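Local coordinates for pyridine nucleotide-disulphide oxidoreductase dimerisation region (Escherichia coli BL21, PDB 6KYY), which acts as an FAD-containing flavoprotein disulfide reductase induced by hypochlorous acid, binds copper(II) in this crystal form, and probably contributes to resistance against reactive chlorine stress, at the interface of chains A and B. Coordinates in Å, arbitrary orientation; residue numbers count along the deposited sequence, not the author numbering. Chains: chain A/B, Pyridine nucleotide-disulphide oxidoreductase dimerisation region.

Contact 1: the interface of chains A and B. Residues chain A 374, 405, 434-436; chain B 59, 340, 405, 407-408.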
# COMPACT_ATOMS: atom_id res chain seq x y z
N ARG A 374 9.17 -7.33 -2.08
CA ARG A 374 7.83 -7.31 -1.51
C ARG A 374 6.82 -7.94 -2.46
O ARG A 374 5.88 -8.61 -2.02
CB ARG A 374 7.43 -5.87 -1.17
CG ARG A 374 5.97 -5.70 -0.78
CD ARG A 374 5.64 -6.42 0.52
NE ARG A 374 4.22 -6.28 0.87
CZ ARG A 374 3.67 -6.75 1.98
NH1 ARG A 374 2.38 -6.57 2.20
NH2 ARG A 374 4.42 -7.39 2.87
N ASP A 405 -0.29 -3.18 -5.19
CA ASP A 405 -0.39 -1.99 -4.34
C ASP A 405 0.12 -0.73 -5.04
O ASP A 405 0.59 0.21 -4.40
CB ASP A 405 0.34 -2.19 -3.01
CG ASP A 405 -0.41 -3.10 -2.06
OD1 ASP A 405 0.25 -3.82 -1.28
OD2 ASP A 405 -1.66 -3.09 -2.09
N PRO A 434 9.22 -4.72 4.88
CA PRO A 434 9.18 -4.74 3.41
C PRO A 434 7.90 -4.13 2.85
O PRO A 434 6.80 -4.51 3.27
CB PRO A 434 9.25 -6.24 3.08
CG PRO A 434 9.04 -6.97 4.41
CD PRO A 434 8.68 -5.96 5.44
N SER A 435 8.04 -3.20 1.92
CA SER A 435 6.90 -2.51 1.32
C SER A 435 7.06 -2.46 -0.19
O SER A 435 8.11 -2.82 -0.74
CB SER A 435 6.75 -1.09 1.88
OG SER A 435 7.93 -0.34 1.69
N MET A 436 6.00 -2.02 -0.86
CA MET A 436 6.08 -1.72 -2.29
C MET A 436 6.54 -0.29 -2.55
O MET A 436 7.16 -0.03 -3.58
CB MET A 436 4.72 -1.95 -2.95
CG MET A 436 4.35 -3.41 -3.11
SD MET A 436 5.61 -4.36 -3.98
CE MET A 436 5.36 -3.81 -5.67
N LYS B 59 7.22 -12.28 6.51
CA LYS B 59 6.10 -11.64 5.83
C LYS B 59 5.50 -12.54 4.75
O LYS B 59 4.30 -12.46 4.48
CB LYS B 59 6.54 -10.31 5.22
CG LYS B 59 6.46 -9.11 6.16
CD LYS B 59 6.99 -9.43 7.55
CE LYS B 59 7.91 -8.34 8.07
NZ LYS B 59 8.50 -8.67 9.40
N PHE B 340 3.89 -6.01 11.69
CA PHE B 340 3.21 -6.71 10.61
C PHE B 340 2.28 -7.79 11.16
O PHE B 340 2.49 -9.00 11.00
CB PHE B 340 4.23 -7.28 9.63
CG PHE B 340 4.83 -6.25 8.73
CD1 PHE B 340 5.90 -5.47 9.16
CD2 PHE B 340 4.31 -6.03 7.46
CE1 PHE B 340 6.45 -4.51 8.33
CE2 PHE B 340 4.86 -5.07 6.64
CZ PHE B 340 5.92 -4.31 7.07
N ASP B 405 -2.71 -2.45 4.84
CA ASP B 405 -1.80 -1.65 4.02
C ASP B 405 -1.28 -0.43 4.78
O ASP B 405 -0.98 0.61 4.18
CB ASP B 405 -2.46 -1.22 2.70
CG ASP B 405 -2.36 -2.29 1.63
OD1 ASP B 405 -1.30 -2.93 1.54
OD2 ASP B 405 -3.35 -2.48 0.89
N HIS B 407 1.57 -0.25 6.18
CA HIS B 407 3.00 -0.16 5.91
C HIS B 407 3.33 0.70 4.69
O HIS B 407 4.49 1.07 4.52
CB HIS B 407 3.58 -1.56 5.72
CG HIS B 407 2.87 -2.38 4.68
ND1 HIS B 407 1.57 -2.81 4.84
CD2 HIS B 407 3.28 -2.84 3.48
CE1 HIS B 407 1.21 -3.50 3.77
NE2 HIS B 407 2.23 -3.53 2.93
N GLU B 408 2.34 1.01 3.85
CA GLU B 408 2.57 1.84 2.67
C GLU B 408 2.20 3.30 2.90
O GLU B 408 3.02 4.19 2.67
CB GLU B 408 1.77 1.29 1.48
CG GLU B 408 1.94 -0.20 1.25
CD GLU B 408 3.21 -0.55 0.50
OE1 GLU B 408 4.03 0.36 0.25
OE2 GLU B 408 3.38 -1.73 0.15

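Contact 2: the interface of chains A and B. Residues chain A 412, 430-432, 437; chain B 408, 411-412.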
# COMPACT_ATOMS: atom_id res chain seq x y z
N ILE A 412 2.35 8.77 -3.42
CA ILE A 412 3.60 9.37 -2.97
C ILE A 412 4.26 10.14 -4.11
O ILE A 412 4.78 11.25 -3.91
CB ILE A 412 4.53 8.29 -2.40
CG1 ILE A 412 4.04 7.84 -1.02
CG2 ILE A 412 5.96 8.78 -2.32
CD1 ILE A 412 4.88 6.75 -0.40
N ILE A 430 13.87 7.15 3.48
CA ILE A 430 13.79 6.01 4.39
C ILE A 430 12.34 5.54 4.39
O ILE A 430 11.47 6.15 5.01
CB ILE A 430 14.27 6.38 5.80
CG1 ILE A 430 15.78 6.63 5.81
CG2 ILE A 430 13.92 5.27 6.79
CD1 ILE A 430 16.33 6.94 7.19
N PHE A 431 12.08 4.45 3.67
CA PHE A 431 10.74 3.88 3.58
C PHE A 431 10.59 2.76 4.61
O PHE A 431 11.50 2.45 5.37
CB PHE A 431 10.48 3.36 2.16
CG PHE A 431 10.17 4.45 1.17
CD1 PHE A 431 8.96 5.11 1.19
CD2 PHE A 431 11.11 4.81 0.21
CE1 PHE A 431 8.67 6.10 0.27
CE2 PHE A 431 10.83 5.80 -0.71
CZ PHE A 431 9.61 6.45 -0.68
N THR A 432 9.41 2.16 4.63
CA THR A 432 9.18 0.99 5.46
C THR A 432 9.59 -0.28 4.71
O THR A 432 9.63 -0.31 3.47
CB THR A 432 7.72 0.89 5.90
OG1 THR A 432 6.86 1.20 4.79
CG2 THR A 432 7.44 1.86 7.04
N SER A 437 6.25 0.63 -1.62
CA SER A 437 6.72 2.00 -1.76
C SER A 437 8.24 2.11 -1.67
O SER A 437 8.81 3.08 -2.18
CB SER A 437 6.08 2.89 -0.69
OG SER A 437 4.75 2.50 -0.42
N GLU B 408 2.34 1.01 3.85
CA GLU B 408 2.57 1.84 2.67
C GLU B 408 2.20 3.30 2.90
O GLU B 408 3.02 4.19 2.67
CB GLU B 408 1.77 1.29 1.48
CG GLU B 408 1.94 -0.20 1.25
CD GLU B 408 3.21 -0.55 0.50
OE1 GLU B 408 4.03 0.36 0.25
OE2 GLU B 408 3.38 -1.73 0.15
N ASN B 411 4.30 5.94 4.88
CA ASN B 411 5.32 6.71 4.19
C ASN B 411 4.78 8.02 3.64
O ASN B 411 5.55 8.95 3.41
CB ASN B 411 5.93 5.88 3.06
CG ASN B 411 6.49 4.55 3.55
OD1 ASN B 411 7.47 4.52 4.29
ND2 ASN B 411 5.87 3.46 3.13
N ILE B 412 3.46 8.12 3.42
CA ILE B 412 2.87 9.39 3.02
C ILE B 412 2.87 10.37 4.19
O ILE B 412 3.17 11.55 4.02
CB ILE B 412 1.44 9.17 2.47
CG1 ILE B 412 1.46 8.26 1.25
CG2 ILE B 412 0.79 10.50 2.13
CD1 ILE B 412 0.12 8.15 0.55

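Contact 3: the interface of chains A and B. Residues chain A 77, 81, 84-85; chain B 373, 376-379.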
# COMPACT_ATOMS: atom_id res chain seq x y z
N ARG A 77 -21.11 -11.64 -1.20
CA ARG A 77 -20.40 -10.74 -0.30
C ARG A 77 -20.41 -9.31 -0.81
O ARG A 77 -20.47 -8.37 -0.01
CB ARG A 77 -18.96 -11.23 -0.10
CG ARG A 77 -18.19 -10.44 0.95
CD ARG A 77 -16.70 -10.47 0.67
NE ARG A 77 -16.02 -9.28 1.17
CZ ARG A 77 -15.08 -8.62 0.51
NH1 ARG A 77 -14.71 -9.03 -0.69
NH2 ARG A 77 -14.52 -7.54 1.04
N VAL A 81 -21.67 -5.80 1.29
CA VAL A 81 -20.83 -4.61 1.48
C VAL A 81 -21.49 -3.38 0.87
O VAL A 81 -21.31 -2.26 1.36
CB VAL A 81 -19.42 -4.84 0.90
CG1 VAL A 81 -19.47 -5.02 -0.60
CG2 VAL A 81 -18.51 -3.67 1.26
N PHE A 84 -24.60 -2.56 3.32
CA PHE A 84 -24.16 -1.84 4.51
C PHE A 84 -23.87 -0.38 4.19
O PHE A 84 -24.25 0.51 4.95
CB PHE A 84 -22.93 -2.51 5.12
CG PHE A 84 -22.20 -1.64 6.11
CD1 PHE A 84 -22.57 -1.62 7.44
CD2 PHE A 84 -21.14 -0.83 5.70
CE1 PHE A 84 -21.90 -0.82 8.35
CE2 PHE A 84 -20.48 -0.03 6.60
CZ PHE A 84 -20.86 -0.02 7.93
N LEU A 85 -23.17 -0.13 3.08
CA LEU A 85 -22.80 1.24 2.74
C LEU A 85 -24.00 2.04 2.25
O LEU A 85 -24.04 3.27 2.44
CB LEU A 85 -21.69 1.23 1.69
CG LEU A 85 -20.29 0.89 2.19
CD1 LEU A 85 -19.29 0.92 1.04
CD2 LEU A 85 -19.86 1.84 3.29
N PRO B 373 -14.05 2.82 3.36
CA PRO B 373 -14.71 1.86 2.46
C PRO B 373 -13.77 0.87 1.81
O PRO B 373 -14.19 -0.25 1.50
CB PRO B 373 -15.38 2.77 1.42
CG PRO B 373 -15.56 4.08 2.11
CD PRO B 373 -14.35 4.22 3.00
N ARG B 376 -13.41 -2.25 3.85
CA ARG B 376 -14.51 -3.18 3.61
C ARG B 376 -14.34 -3.90 2.28
O ARG B 376 -14.74 -5.07 2.15
CB ARG B 376 -15.84 -2.45 3.65
CG ARG B 376 -16.90 -3.13 4.49
CD ARG B 376 -18.01 -2.17 4.85
NE ARG B 376 -17.74 -1.46 6.10
CZ ARG B 376 -17.98 -1.96 7.31
NH1 ARG B 376 -18.51 -3.17 7.44
NH2 ARG B 376 -17.70 -1.24 8.39
N VAL B 377 -13.76 -3.23 1.28
CA VAL B 377 -13.48 -3.86 -0.00
C VAL B 377 -12.53 -5.04 0.15
O VAL B 377 -12.55 -5.96 -0.67
CB VAL B 377 -12.94 -2.79 -0.99
CG1 VAL B 377 -12.43 -3.42 -2.27
CG2 VAL B 377 -14.02 -1.76 -1.30
N MET B 378 -11.71 -5.05 1.20
CA MET B 378 -10.71 -6.09 1.41
C MET B 378 -11.09 -7.05 2.54
O MET B 378 -10.25 -7.87 2.93
CB MET B 378 -9.35 -5.46 1.69
CG MET B 378 -8.88 -4.52 0.59
SD MET B 378 -7.09 -4.28 0.60
CE MET B 378 -6.96 -2.82 1.62
N ASN B 379 -12.31 -6.96 3.07
CA ASN B 379 -12.79 -7.86 4.12
C ASN B 379 -11.90 -7.82 5.36
O ASN B 379 -11.53 -8.86 5.91
CB ASN B 379 -12.94 -9.29 3.60
CG ASN B 379 -13.81 -10.16 4.51
OD1 ASN B 379 -14.43 -9.66 5.45
ND2 ASN B 379 -13.85 -11.45 4.23

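Contact 4: the interface of chains A and B. Residues chain A 411, 414; chain B 412, 429, 431-432, 435, 437.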
# COMPACT_ATOMS: atom_id res chain seq x y z
N ASN A 411 0.33 7.61 -4.85
CA ASN A 411 0.00 8.82 -4.11
C ASN A 411 1.26 9.52 -3.61
O ASN A 411 1.25 10.74 -3.40
CB ASN A 411 -0.92 8.49 -2.93
CG ASN A 411 -2.26 7.93 -3.38
OD1 ASN A 411 -2.91 8.49 -4.27
ND2 ASN A 411 -2.67 6.82 -2.78
N LYS A 414 2.70 11.45 -6.69
CA LYS A 414 1.87 12.60 -7.00
C LYS A 414 2.09 13.74 -6.00
O LYS A 414 2.12 14.91 -6.38
CB LYS A 414 0.39 12.20 -7.02
CG LYS A 414 -0.57 13.38 -6.94
CD LYS A 414 -1.86 13.01 -6.22
CE LYS A 414 -1.60 12.12 -5.01
NZ LYS A 414 -2.86 11.52 -4.50
N ILE B 412 3.46 8.12 3.42
CA ILE B 412 2.87 9.39 3.02
C ILE B 412 2.87 10.37 4.19
O ILE B 412 3.17 11.55 4.02
CB ILE B 412 1.44 9.17 2.47
CG1 ILE B 412 1.46 8.26 1.25
CG2 ILE B 412 0.79 10.50 2.13
CD1 ILE B 412 0.12 8.15 0.55
N GLN B 429 -5.60 16.51 -0.30
CA GLN B 429 -4.95 15.91 -1.45
C GLN B 429 -5.91 15.00 -2.20
O GLN B 429 -6.79 14.35 -1.62
CB GLN B 429 -3.72 15.11 -1.01
CG GLN B 429 -2.81 14.70 -2.16
CD GLN B 429 -1.44 14.29 -1.69
OE1 GLN B 429 -0.68 15.11 -1.17
NE2 GLN B 429 -1.10 13.02 -1.86
N PHE B 431 -6.40 11.85 -3.64
CA PHE B 431 -5.84 10.51 -3.56
C PHE B 431 -6.57 9.56 -4.51
O PHE B 431 -7.67 9.84 -4.99
CB PHE B 431 -5.95 9.97 -2.13
CG PHE B 431 -4.95 10.56 -1.18
CD1 PHE B 431 -3.63 10.15 -1.19
CD2 PHE B 431 -5.34 11.53 -0.26
CE1 PHE B 431 -2.71 10.69 -0.32
CE2 PHE B 431 -4.42 12.07 0.62
CZ PHE B 431 -3.10 11.66 0.59
N THR B 432 -5.93 8.42 -4.78
CA THR B 432 -6.54 7.38 -5.59
C THR B 432 -7.71 6.75 -4.83
O THR B 432 -7.78 6.78 -3.60
CB THR B 432 -5.51 6.32 -5.96
OG1 THR B 432 -4.62 6.11 -4.86
CG2 THR B 432 -4.71 6.76 -7.18
N SER B 435 -8.93 3.54 -2.07
CA SER B 435 -7.62 3.34 -1.48
C SER B 435 -7.73 3.42 0.04
O SER B 435 -8.76 3.81 0.59
CB SER B 435 -6.60 4.37 -1.99
OG SER B 435 -6.50 5.47 -1.10
N SER B 437 -4.96 5.02 1.51
CA SER B 437 -4.30 6.31 1.69
C SER B 437 -5.29 7.46 1.60
O SER B 437 -5.07 8.51 2.21
CB SER B 437 -3.19 6.47 0.65
OG SER B 437 -2.44 5.28 0.51

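Contact 1: the interface of chains A and B
A:Arg374 and B:His407 approach from opposite directions in a close polar contact, the imidazole NE2 lying over the guanidinium face, 3.1 Å from NH1. The two planes are 63° apart, so the groups meet without stacking. A bend at chi2 (66°) turns the arginine toward the ring, one face of which is packed by CG of the neighbouring B:Glu408. That glutamate crosses to the loop of chain A: its OE2 receives the backbone N-H of A:Met436 through the syn lone pair, at 2.8 Å. Its carboxylate also rests against CB of A:Ser435. Near the two-fold axis the carboxylates of A:Asp405 and B:Asp405 face each other almost perpendicularly, with OD1 3.3 Å from OD1. Their close approach may raise the affinity of one for a proton, and the nearby A:Arg374 could ease the charge. Farther out, CD of A:Pro434 touches both CZ of B:Phe340 and CE of B:Lys59. The peptide before this proline is cis, and the preceding residue is A:His433, the proton acceptor. The patch fastens the loop that follows A:His433 to helix 406-418 of the partner and brings it up to helix 55-65, which starts at the redox-active Cys55; it thereby probably helps place the histidine of one subunit at the active site of the other.

Contact 2: the interface of chains A and B
A:Ile412 and B:Ile412 meet across the two-fold axis through their CG1 methylenes, 3.5 Å apart. In both, CG1 is placed anti to the carbonyl carbon (chi1 -75° in A:Ile412), which directs this branch at the partner. The terminal CD1 of A:Ile412 runs on to CB of B:Asn411 at 3.7 Å. The same CB lies at the edge of the A:Phe431 ring and in its plane, while the backbone carbonyl O of A:Ser437 sits over the centre of one ring face. The asparagine, with more surface hidden than any other residue here, thus rests its aliphatic root on carbon and extends its amide outward. The amide and ring planes are 73° apart.

At the rim, B:Asn411 ND2 donates to the hydroxyl OG1 of A:Thr432 at 3.0 Å, with the acceptor close to the amide plane. ND2 also reaches the carbonyl O of B:Glu408 one helical turn back, a bond that helps fix the rotation of the amide. OD1 faces the backbone N of A:Thr432, but that bond is weak. Beside it, the backbone N of A:Ser437 donates to the syn lone pair of B:Glu408 OE1 at 2.9 Å. The modelled position of the serine hydroxyl against this oxygen is doubtful. In the fold, helix 406-418 of each subunit lies beside its symmetry mate, and that of chain B also receives the C-terminal loop that links helices 424-427 and 439-443 of chain A.

Contact 3: the interface of chains A and B
Helix 71-94 of chain A meets the short helix 373-377 of chain B in a homodimer contact where A:Val81 and A:Phe84 hold B:Arg376 and A:Arg77 reaches the end of the short helix; it ties the flank of one subunit to the dimerisation domain of the other. B:Arg376 has more of its surface buried than any other residue of the patch. Its guanidinium lies over a face of the A:Phe84 ring, CZ 3.7 Å from the ring centroid, in a cation-pi stack with the planes 27° apart. A bend at chi3 (-90°) lays the guanidinium along the ring. Closer to the backbone, its CG slides past CG2 of A:Val81 at 3.6 Å, the two side chains running in opposite directions. A:Leu85 adds a looser apolar touch, its CD1 4.3 Å from CB of B:Pro373.

At the other end, A:Arg77 is stretched out. NH2 donates to the carbonyl O of B:Val377 at 3.1 Å, nearly straight at the hydrogen (173°). This oxygen lies in the guanidinium plane, yet the donor approaches from above the carbonyl plane and not along a lone pair. CZ of A:Arg77 also packs on CB of B:Asn379 at 3.8 Å, so the arginine lies against the end of the helix by polar and carbon contact. The same helix 71-94 carries A:Asn87 and A:His91, which bind copper(II) in this structure, so the contact may help steady that region against the partner subunit.

Contact 4: the interface of chains A and B
A:Asn411 reaches the loop of chain B with both ends of its amide and has far more of its surface buried than its neighbours. Its OD1 accepts the backbone N-H of B:Thr432 at 3.1 Å, the donor tilted 19° from the carbonyl plane. ND2 in turn donates to OG1 of the same threonine at 2.9 Å. OG1 stands between the backbone N and the carbonyl carbon (chi1 37°), which turns the hydroxyl toward the amide. Main chain and side chain of one residue are thus read by a single asparagine. Its carbon side lies against B:Phe431, with CB at the ring edge and the amide and ring planes close to perpendicular; CB also touches CD1 of B:Ile412 at 3.7 Å.

A:Lys414, one turn along helix 406-418, lies over the same loop. Bends at chi2 and chi3 bring its ammonium back to A:Asn411, where it may polarise the amide. Its CE meets the side chain of B:Gln429 from the opposite direction, 4.0 Å from CD, while CG of that glutamine covers part of one face of the B:Phe431 ring. OD1 of A:Asn411 thus accepts from donors of both chains, among them NZ of A:Lys414 at 3.0 Å.

Helix 406-418 supplies residues to contacts 1, 2 and 4, and B:Glu408 joins contact 1 to contact 2, whose C-alpha centres lie about 9 Å apart. Contacts 2 and 4, about 12 Å apart, share B:Ile412; their Asn411, Phe431 and Thr432 parts are two-fold counterparts with the chains exchanged. Contact 3 stands off to one side, about 21 Å from contact 1 and 26 Å from contact 2, but the chain A copy of its helix 373-377 provides A:Arg374 to contact 1. Each centre is within about 12 Å of a His433, so dimerisation and the building of the active sites are probably coupled.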